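Local coordinates for pirin family protein (Acinetobacter baumannii, PDB 6D0P), which probably acts as a metal-dependent quercetin 2,3-dioxygenase of the pirin family, built from two cupin domains, at residues 165-170 against 181-186; 64-69 against 108-113. One frame throughout, in Å; residues are numbered along the deposited sequence. Where two conformers were deposited one is given.

Interaction 1 (165-170 against 181-186); sequences VIAGEY and SPLNVW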
loop_
_atom_site.group_PDB
_atom_site.type_symbol
_atom_site.label_atom_id
_atom_site.label_comp_id
_atom_site.label_asym_id
_atom_site.label_seq_id
_atom_site.Cartn_x
_atom_site.Cartn_y
_atom_site.Cartn_z
ATOM N N VAL A 165 1.712 -7.831 10.660
ATOM C CA VAL A 165 0.363 -8.052 10.176
ATOM C C VAL A 165 -0.367 -6.710 10.174
ATOM O O VAL A 165 -0.976 -6.298 11.162
ATOM C CB VAL A 165 -0.366 -9.117 11.015
ATOM C CG1 VAL A 165 -1.670 -9.533 10.360
ATOM C CG2 VAL A 165 0.510 -10.340 11.251
ATOM N N ILE A 166 -0.281 -6.014 9.062
ATOM C CA ILE A 166 -0.898 -4.700 8.969
ATOM C C ILE A 166 -2.430 -4.870 8.872
ATOM O O ILE A 166 -3.174 -4.167 9.543
ATOM C CB ILE A 166 -0.275 -3.899 7.816
ATOM C CG1 ILE A 166 1.189 -3.567 8.130
ATOM C CG2 ILE A 166 -1.075 -2.638 7.529
ATOM C CD1 ILE A 166 1.941 -3.009 6.958
ATOM N N ALA A 167 -2.866 -5.823 8.069
ATOM C CA ALA A 167 -4.261 -6.176 7.944
ATOM C C ALA A 167 -4.383 -7.689 7.745
ATOM O O ALA A 167 -3.497 -8.316 7.136
ATOM C CB ALA A 167 -4.899 -5.439 6.782
ATOM N N GLY A 168 -5.509 -8.238 8.164
ATOM C CA GLY A 168 -5.792 -9.639 7.968
ATOM C C GLY A 168 -5.398 -10.483 9.169
ATOM O O GLY A 168 -5.675 -10.158 10.325
ATOM N N GLU A 169 -4.736 -11.586 8.893
ATOM C CA GLU A 169 -4.368 -12.492 9.979
ATOM C C GLU A 169 -3.217 -13.393 9.540
ATOM O O GLU A 169 -3.232 -13.894 8.431
ATOM C CB GLU A 169 -5.553 -13.391 10.343
ATOM C CG GLU A 169 -5.194 -14.463 11.363
ATOM C CD GLU A 169 -6.314 -14.885 12.308
ATOM O OE1 GLU A 169 -7.479 -14.940 11.863
ATOM O OE2 GLU A 169 -6.014 -15.165 13.486
ATOM N N TYR A 170 -2.269 -13.574 10.438
ATOM C CA TYR A 170 -1.148 -14.469 10.243
ATOM C C TYR A 170 -0.767 -15.102 11.596
ATOM O O TYR A 170 -0.705 -14.418 12.604
ATOM C CB TYR A 170 0.045 -13.715 9.648
ATOM C CG TYR A 170 1.179 -14.632 9.311
ATOM C CD1 TYR A 170 1.243 -15.232 8.066
ATOM C CD2 TYR A 170 2.137 -14.970 10.251
ATOM C CE1 TYR A 170 2.251 -16.125 7.755
ATOM C CE2 TYR A 170 3.149 -15.866 9.955
ATOM C CZ TYR A 170 3.201 -16.450 8.709
ATOM O OH TYR A 170 4.189 -17.337 8.403
ATOM N N SER A 181 -13.452 -5.944 3.276
ATOM C CA SER A 181 -13.540 -7.248 2.627
ATOM C C SER A 181 -12.350 -8.083 3.116
ATOM O O SER A 181 -11.412 -7.506 3.645
ATOM C CB SER A 181 -13.566 -7.131 1.110
ATOM O OG SER A 181 -12.406 -6.492 0.611
ATOM N N PRO A 182 -12.377 -9.408 2.918
ATOM C CA PRO A 182 -11.294 -10.260 3.426
ATOM C C PRO A 182 -9.988 -10.018 2.660
ATOM O O PRO A 182 -9.945 -10.216 1.441
ATOM C CB PRO A 182 -11.790 -11.701 3.226
ATOM C CG PRO A 182 -13.294 -11.548 3.181
ATOM C CD PRO A 182 -13.467 -10.261 2.402
ATOM N N LEU A 183 -8.958 -9.575 3.368
ATOM C CA LEU A 183 -7.696 -9.288 2.737
ATOM C C LEU A 183 -6.577 -9.250 3.782
ATOM O O LEU A 183 -6.813 -9.088 5.000
ATOM C CB LEU A 183 -7.784 -7.987 1.925
ATOM C CG LEU A 183 -7.942 -6.683 2.693
ATOM C CD1 LEU A 183 -6.594 -6.106 3.071
ATOM C CD2 LEU A 183 -8.689 -5.663 1.866
ATOM N N ASN A 184 -5.375 -9.481 3.274
ATOM C CA ASN A 184 -4.146 -9.472 4.050
ATOM C C ASN A 184 -3.173 -8.448 3.474
ATOM O O ASN A 184 -2.971 -8.353 2.241
ATOM C CB ASN A 184 -3.417 -10.816 4.017
ATOM C CG ASN A 184 -4.127 -11.893 4.794
ATOM O OD1 ASN A 184 -4.323 -11.753 6.000
ATOM N ND2 ASN A 184 -4.476 -12.990 4.124
ATOM N N VAL A 185 -2.546 -7.719 4.385
ATOM C CA VAL A 185 -1.435 -6.861 4.037
ATOM C C VAL A 185 -0.371 -7.170 5.075
ATOM O O VAL A 185 -0.559 -6.883 6.277
ATOM C CB VAL A 185 -1.762 -5.357 3.996
ATOM C CG1 VAL A 185 -0.496 -4.528 3.785
ATOM C CG2 VAL A 185 -2.781 -5.020 2.915
ATOM N N TRP A 186 0.682 -7.829 4.613
ATOM C CA TRP A 186 1.782 -8.208 5.474
ATOM C C TRP A 186 3.065 -7.563 4.952
ATOM O O TRP A 186 3.289 -7.539 3.738
ATOM C CB TRP A 186 1.966 -9.733 5.516
ATOM C CG TRP A 186 0.745 -10.533 5.825
ATOM C CD1 TRP A 186 -0.312 -10.173 6.608
ATOM C CD2 TRP A 186 0.506 -11.891 5.412
ATOM N NE1 TRP A 186 -1.221 -11.198 6.662
ATOM C CE2 TRP A 186 -0.741 -12.268 5.945
ATOM C CE3 TRP A 186 1.199 -12.796 4.598
ATOM C CZ2 TRP A 186 -1.299 -13.524 5.713
ATOM C CZ3 TRP A 186 0.647 -14.041 4.360
ATOM C CH2 TRP A 186 -0.583 -14.397 4.918
HETATM O O HOH W 1 -4.841 -15.076 6.184
#

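Interaction 2 (64-69 against 108-113); sequences HPHRGF and HEEFHS. With MN (manganese (II) ion), chain G.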
loop_
_atom_site.group_PDB
_atom_site.type_symbol
_atom_site.label_atom_id
_atom_site.label_comp_id
_atom_site.label_asym_id
_atom_site.label_seq_id
_atom_site.Cartn_x
_atom_site.Cartn_y
_atom_site.Cartn_z
ATOM N N HIS A 64 -5.629 17.523 -2.698
ATOM C CA HIS A 64 -6.142 16.693 -3.766
ATOM C C HIS A 64 -7.262 15.814 -3.196
ATOM O O HIS A 64 -7.281 15.511 -2.016
ATOM C CB HIS A 64 -5.042 15.828 -4.398
ATOM C CG HIS A 64 -4.410 14.872 -3.442
ATOM N ND1 HIS A 64 -3.383 15.249 -2.607
ATOM C CD2 HIS A 64 -4.643 13.560 -3.193
ATOM C CE1 HIS A 64 -3.014 14.214 -1.875
ATOM N NE2 HIS A 64 -3.776 13.167 -2.211
ATOM N N PRO A 65 -8.192 15.415 -4.047
ATOM C CA PRO A 65 -9.289 14.599 -3.606
ATOM C C PRO A 65 -9.102 13.095 -3.826
ATOM O O PRO A 65 -8.257 12.675 -4.634
ATOM C CB PRO A 65 -10.453 15.084 -4.481
ATOM C CG PRO A 65 -9.790 15.416 -5.783
ATOM C CD PRO A 65 -8.451 15.985 -5.373
ATOM N N HIS A 66 -9.902 12.323 -3.093
ATOM C CA HIS A 66 -10.038 10.881 -3.297
ATOM C C HIS A 66 -11.492 10.500 -3.053
ATOM O O HIS A 66 -12.150 11.082 -2.157
ATOM C CB HIS A 66 -9.173 10.036 -2.342
ATOM C CG HIS A 66 -7.704 10.221 -2.467
ATOM N ND1 HIS A 66 -7.017 9.847 -3.610
ATOM C CD2 HIS A 66 -6.779 10.650 -1.576
ATOM C CE1 HIS A 66 -5.722 10.094 -3.430
ATOM N NE2 HIS A 66 -5.549 10.564 -2.177
ATOM N N ARG A 67 -11.993 9.531 -3.821
ATOM C CA ARG A 67 -13.296 8.985 -3.550
ATOM C C ARG A 67 -13.329 7.533 -4.016
ATOM O O ARG A 67 -12.816 7.220 -5.105
ATOM C CB ARG A 67 -14.404 9.781 -4.254
ATOM C CG ARG A 67 -15.781 9.119 -4.195
ATOM C CD ARG A 67 -16.881 9.890 -4.922
ATOM N NE ARG A 67 -17.279 11.089 -4.188
ATOM C CZ ARG A 67 -18.214 11.943 -4.595
ATOM N NH1 ARG A 67 -18.807 11.772 -5.774
ATOM N NH2 ARG A 67 -18.558 12.954 -3.817
ATOM N N GLY A 68 -13.930 6.671 -3.184
ATOM C CA GLY A 68 -14.255 5.308 -3.581
ATOM C C GLY A 68 -13.320 4.206 -3.102
ATOM O O GLY A 68 -13.607 3.029 -3.353
ATOM N N PHE A 69 -12.240 4.532 -2.434
ATOM C CA PHE A 69 -11.277 3.508 -2.075
ATOM C C PHE A 69 -10.510 3.952 -0.834
ATOM O O PHE A 69 -10.869 4.959 -0.187
ATOM C CB PHE A 69 -10.364 3.227 -3.280
ATOM C CG PHE A 69 -9.594 4.429 -3.729
ATOM C CD1 PHE A 69 -10.180 5.382 -4.544
ATOM C CD2 PHE A 69 -8.286 4.612 -3.332
ATOM C CE1 PHE A 69 -9.466 6.497 -4.953
ATOM C CE2 PHE A 69 -7.577 5.733 -3.740
ATOM C CZ PHE A 69 -8.171 6.673 -4.537
ATOM N N HIS A 108 -7.318 16.224 0.878
ATOM C CA HIS A 108 -6.205 16.275 1.811
ATOM C C HIS A 108 -4.880 16.594 1.121
ATOM O O HIS A 108 -4.739 16.572 -0.109
ATOM C CB HIS A 108 -6.176 14.978 2.634
ATOM C CG HIS A 108 -5.588 13.776 1.969
ATOM N ND1 HIS A 108 -5.058 12.734 2.702
ATOM C CD2 HIS A 108 -5.371 13.471 0.673
ATOM C CE1 HIS A 108 -4.582 11.822 1.861
ATOM N NE2 HIS A 108 -4.755 12.257 0.625
ATOM N N GLU A 109 -3.919 16.921 1.978
ATOM C CA GLU A 109 -2.561 17.159 1.592
ATOM C C GLU A 109 -1.680 16.177 2.377
ATOM O O GLU A 109 -2.047 15.750 3.476
ATOM C CB GLU A 109 -2.154 18.604 1.874
ATOM C CG GLU A 109 -2.222 18.951 3.344
ATOM C CD GLU A 109 -1.942 20.407 3.677
ATOM O OE1 GLU A 109 -1.374 20.658 4.774
ATOM O OE2 GLU A 109 -2.282 21.277 2.843
ATOM N N GLU A 110 -0.547 15.819 1.788
ATOM C CA GLU A 110 0.415 14.877 2.368
ATOM C C GLU A 110 1.811 15.469 2.152
ATOM O O GLU A 110 2.221 15.724 1.024
ATOM C CB GLU A 110 0.304 13.483 1.722
ATOM C CG GLU A 110 -1.055 12.815 1.891
ATOM C CD GLU A 110 -1.355 11.596 1.010
ATOM O OE1 GLU A 110 -1.837 11.770 -0.161
ATOM O OE2 GLU A 110 -1.156 10.470 1.509
ATOM N N PHE A 111 2.585 15.555 3.213
ATOM C CA PHE A 111 3.893 16.164 3.079
ATOM C C PHE A 111 4.802 15.670 4.197
ATOM O O PHE A 111 4.331 15.103 5.204
ATOM C CB PHE A 111 3.732 17.678 3.131
ATOM C CG PHE A 111 2.896 18.128 4.298
ATOM C CD1 PHE A 111 1.521 18.239 4.186
ATOM C CD2 PHE A 111 3.481 18.417 5.515
ATOM C CE1 PHE A 111 0.758 18.632 5.272
ATOM C CE2 PHE A 111 2.718 18.833 6.592
ATOM C CZ PHE A 111 1.356 18.936 6.468
ATOM N N HIS A 112 6.086 15.942 4.040
ATOM C CA HIS A 112 7.031 15.483 5.026
ATOM C C HIS A 112 6.686 16.152 6.366
ATOM O O HIS A 112 6.316 17.337 6.404
ATOM C CB HIS A 112 8.470 15.817 4.632
ATOM C CG HIS A 112 8.943 15.198 3.355
ATOM N ND1 HIS A 112 10.118 15.602 2.750
ATOM C CD2 HIS A 112 8.393 14.269 2.543
ATOM C CE1 HIS A 112 10.275 14.938 1.617
ATOM N NE2 HIS A 112 9.230 14.105 1.471
ATOM N N SER A 113 6.788 15.429 7.456
ATOM C CA SER A 113 6.501 16.021 8.753
ATOM C C SER A 113 7.462 17.184 9.021
ATOM O O SER A 113 8.578 17.189 8.518
ATOM C CB SER A 113 6.623 15.012 9.838
ATOM O OG SER A 113 7.975 14.819 10.200
HETATM MN MN MN G . -3.758 11.288 -1.153
HETATM O O HOH W 2 -3.415 9.303 0.266
HETATM O O HOH W 3 -2.508 10.062 -2.526
#

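Interaction 1 (165-170 against 181-186)
Antiparallel pairing between 165-170 and 181-186 slips by one residue as the chain turns a corner at I166. V165 and W186 form a non-hydrogen-bonded pair and A167 and V185 a hydrogen-bonded one, with I166 as the extra residue. V185 O takes a straight bond from A167 N (3.1 Å) and a weak, bent one from I166 N; V185 N returns one to A167 O (3.0 Å).

Beyond the bulge a side chain replaces the strand ladder. N184 OD1 receives E169 N at 2.9 Å, the donor nearly along the C=O axis, and takes a weak bond from W186 NE1. N184 ND2 is held by T252 and by a water that also donates to E169 O. Both faces of the W186 indole are met near the rim: N184 CB, of its own strand, lies 3.3 Å above one, while the Y170 ring meets the other edge-on, planes at 75°, Y170 CD1 3.7 Å from W186 CH2. With CG of Y170 anti to its backbone N (chi1 -175°), the phenol reaches that face.

A167, L183 and V185 pack against W99 of strand 97-101. The arrangement is a classic beta bulge in the C-terminal cupin domain, at its junction with the N-terminal one.

Interaction 2 (64-69 against 108-113)
H64, H66, H108 and E110 converge on a single manganese ion, two ligands from each segment, although the backbones share just one beta bridge. Three imidazole NE2 atoms and E110 OE1 bind it, H64 NE2 and E110 OE1 each at 2.2 Å, and two waters bring the count to six. The directions fit an octahedron: H66 NE2 stands roughly opposite E110 OE1, while H64 and H108 each have a water opposite. H64 NE2 and H108 NE2 come within 3.1 Å because they share the metal, not a proton.

H64 and H108 form the bridge, with H64 N to H108 O at 2.9 Å and H108 N to H64 O at 3.0 Å. In both residues CG lies between the backbone N and the carbonyl carbon (chi1 62° for H64), which swings the rings toward the ion on one face of the sheet. There the edge of H108 meets the face of H64 in an offset edge-to-face pair, planes at 63°. E110 extends beyond CG, its carboxylate nearly coplanar with the H64 ring. The second shell limits rotation: H64 ND1 bonds to G62 O, and E110 OE2 to Q127 NE2, with a weak bond from a metal-bound water. The H-x-H and H-x-E ligand pairs form a cupin metal site, predicted to hold iron.

The axes of 64-66 and 108-112 run at 112° to each other, and 108-112 is also paired with strand 80-84, where the backbones of E109 and K83 are hydrogen-bonded, while P65 and R67 pack on strand 266-268 and helix 271-282.

From the N terminus, interaction 2 comes first: pairing 64-69 with 108-113 closes a 38-residue excursion that contains strands 80-84, 89-92 and 97-101, within the N-terminal cupin domain. Interaction 1 follows in series, closing a much shorter loop of ten residues around 173-174 in the C-terminal domain; the two neither nest nor cross. The centres of interaction 1 and interaction 2 lie about 23 Å apart, on opposite sides of the chain's centre, and the two do not touch. Strands of the N-terminal domain reach the second contact. Strand 97-101, inside the first loop, presents W99 to interaction 1, and strand 121-131 gives Q127 to the metal site but L128 and V130 to V185 and L183.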